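Local coordinates for protein MlnD (Bacillus methylotrophicus, PDB 5IL5) that forms the dehydratase domain of a trans-AT polyketide synthase of macrolactin biosynthesis, a domain that in this family removes water from beta-hydroxyacyl intermediates on the carrier protein, at residues 196-202 against 252-258. Residues are numbered along the deposited sequence; the frame is centred on the assembly and turned at random.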
# COMPACT_ATOMS: atom_id res chain seq x y z
N GLY A 196 -43.68 -10.65 13.60
CA GLY A 196 -42.59 -9.72 13.41
C GLY A 196 -41.24 -10.38 13.58
O GLY A 196 -40.28 -9.72 14.00
N GLN A 197 -41.15 -11.66 13.28
CA GLN A 197 -39.92 -12.42 13.28
C GLN A 197 -39.85 -13.20 11.98
O GLN A 197 -40.88 -13.57 11.42
CB GLN A 197 -39.86 -13.37 14.49
CG GLN A 197 -40.15 -12.70 15.83
CD GLN A 197 -40.29 -13.71 16.97
OE1 GLN A 197 -40.61 -14.88 16.74
NE2 GLN A 197 -40.04 -13.26 18.19
N VAL A 198 -38.64 -13.42 11.47
CA VAL A 198 -38.46 -14.10 10.19
C VAL A 198 -37.22 -14.98 10.28
O VAL A 198 -36.18 -14.55 10.79
CB VAL A 198 -38.34 -13.11 9.02
CG1 VAL A 198 -37.08 -12.27 9.12
CG2 VAL A 198 -38.40 -13.84 7.68
N LEU A 199 -37.34 -16.22 9.81
CA LEU A 199 -36.20 -17.12 9.66
C LEU A 199 -36.05 -17.46 8.19
O LEU A 199 -36.96 -18.06 7.60
CB LEU A 199 -36.38 -18.38 10.51
CG LEU A 199 -35.20 -19.37 10.53
CD1 LEU A 199 -33.95 -18.74 11.14
CD2 LEU A 199 -35.57 -20.63 11.29
N LEU A 200 -34.92 -17.10 7.60
CA LEU A 200 -34.62 -17.42 6.22
C LEU A 200 -33.71 -18.63 6.12
O LEU A 200 -32.76 -18.77 6.89
CB LEU A 200 -33.96 -16.24 5.51
CG LEU A 200 -34.71 -14.91 5.48
CD1 LEU A 200 -33.93 -13.90 4.68
CD2 LEU A 200 -36.10 -15.09 4.90
N LYS A 201 -34.02 -19.51 5.18
CA LYS A 201 -33.12 -20.59 4.80
C LYS A 201 -32.27 -20.10 3.64
O LYS A 201 -32.81 -19.72 2.59
CB LYS A 201 -33.88 -21.85 4.39
CG LYS A 201 -32.99 -22.91 3.76
CD LYS A 201 -32.02 -23.48 4.77
CE LYS A 201 -31.28 -24.65 4.18
NZ LYS A 201 -30.16 -24.18 3.32
N ILE A 202 -30.96 -20.11 3.82
CA ILE A 202 -30.07 -19.57 2.81
C ILE A 202 -29.09 -20.65 2.39
O ILE A 202 -28.84 -21.63 3.11
CB ILE A 202 -29.32 -18.32 3.29
CG1 ILE A 202 -28.48 -18.61 4.54
CG2 ILE A 202 -30.32 -17.22 3.58
CD1 ILE A 202 -27.32 -17.66 4.72
N PRO A 252 -22.84 -20.75 6.98
CA PRO A 252 -24.12 -20.13 7.35
C PRO A 252 -25.29 -20.79 6.64
O PRO A 252 -25.22 -21.13 5.45
CB PRO A 252 -23.94 -18.67 6.91
CG PRO A 252 -22.99 -18.74 5.77
CD PRO A 252 -22.05 -19.88 6.09
N VAL A 253 -26.37 -21.00 7.38
CA VAL A 253 -27.51 -21.77 6.90
C VAL A 253 -28.80 -20.96 7.04
O VAL A 253 -29.68 -21.04 6.18
CB VAL A 253 -27.63 -23.10 7.66
CG1 VAL A 253 -28.80 -23.93 7.13
CG2 VAL A 253 -26.34 -23.90 7.57
N TYR A 254 -28.91 -20.18 8.11
CA TYR A 254 -30.13 -19.46 8.42
C TYR A 254 -29.83 -17.99 8.71
O TYR A 254 -28.72 -17.63 9.12
CB TYR A 254 -30.86 -20.05 9.62
CG TYR A 254 -31.37 -21.46 9.43
CD1 TYR A 254 -32.58 -21.69 8.79
CD2 TYR A 254 -30.65 -22.55 9.89
CE1 TYR A 254 -33.06 -22.96 8.62
CE2 TYR A 254 -31.12 -23.82 9.71
CZ TYR A 254 -32.32 -24.03 9.08
OH TYR A 254 -32.79 -25.30 8.91
N VAL A 255 -30.85 -17.16 8.51
CA VAL A 255 -30.84 -15.76 8.92
C VAL A 255 -32.11 -15.49 9.72
O VAL A 255 -33.22 -15.70 9.22
CB VAL A 255 -30.72 -14.82 7.71
CG1 VAL A 255 -30.95 -13.36 8.11
CG2 VAL A 255 -29.36 -14.99 7.03
N TYR A 256 -31.95 -15.01 10.95
CA TYR A 256 -33.06 -14.71 11.85
C TYR A 256 -33.07 -13.23 12.20
O TYR A 256 -32.03 -12.67 12.55
CB TYR A 256 -32.96 -15.54 13.13
CG TYR A 256 -34.01 -15.21 14.17
CD1 TYR A 256 -35.32 -15.67 14.04
CD2 TYR A 256 -33.70 -14.43 15.27
CE1 TYR A 256 -36.28 -15.36 14.99
CE2 TYR A 256 -34.66 -14.11 16.22
CZ TYR A 256 -35.94 -14.58 16.07
OH TYR A 256 -36.90 -14.27 17.01
N ALA A 257 -34.25 -12.60 12.14
CA ALA A 257 -34.38 -11.16 12.40
C ALA A 257 -35.63 -10.88 13.22
O ALA A 257 -36.63 -11.59 13.10
CB ALA A 257 -34.42 -10.38 11.07
N GLU A 258 -35.58 -9.83 14.06
CA GLU A 258 -36.73 -9.52 14.90
C GLU A 258 -36.75 -8.05 15.33
O GLU A 258 -35.79 -7.30 15.16
CB GLU A 258 -36.74 -10.40 16.16
CG GLU A 258 -35.47 -10.36 16.97
CD GLU A 258 -35.64 -11.05 18.31
OE1 GLU A 258 -36.46 -12.00 18.39
OE2 GLU A 258 -34.99 -10.63 19.29
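Val198 and Leu200 pair with Ala257 and Val255 in an antiparallel ladder that joins strands 197-202 and 254-258, the N-to-C directions of these short segments lying 167° apart. Each couple is closed by two backbone hydrogen bonds; the one from Leu200 N to Val255 O, at 2.7 Å, is nearly straight. A fifth bond, Ile202 N to Val253 O at 2.8 Å, carries the ladder on to the classic beta bulge where Val253 and Tyr254 both face Leu272 of the next strand.

Apolar contacts cover both faces. On the one bearing Val198, Leu200, Val255 and Ala257, Val198 CG1 touches Ala257 CB at 3.8 Å, and Ile202 CD1 reaches Val255 CG2 and the ring of Pro252. Helix 215-229 packs over this side through Leu228, Ala224, Ser220 and Val217. On the other, Leu199, with CG anti to its N (chi1 -175°), inserts CD1 between two tyrosines, 3.7 Å from Tyr254 CB and 3.9 Å from Tyr256 CB, where it also lies at the edge of the Tyr256 ring. The aliphatic part of Lys201 runs past Tyr254, its CE 3.9 Å from Val253 CG1.

Polar side chains gather at the ends. Tyr256 OH donates to Glu258 OE1 (2.7 Å) from the anti side, well out of the carboxylate plane. The Gln197 amide packs against that hydroxyl without a hydrogen bond, NE2 being badly angled for one, its plane 68° from the phenol ring. The Lys201 chain, bent at chi2 and chi4, brings NZ round to hydrogen-bond Ile202 O from above the carbonyl plane.

Backbone bonding thus fixes the register, while the buried aliphatic groups seat this part of the predicted C-terminal hotdog fold against its helix.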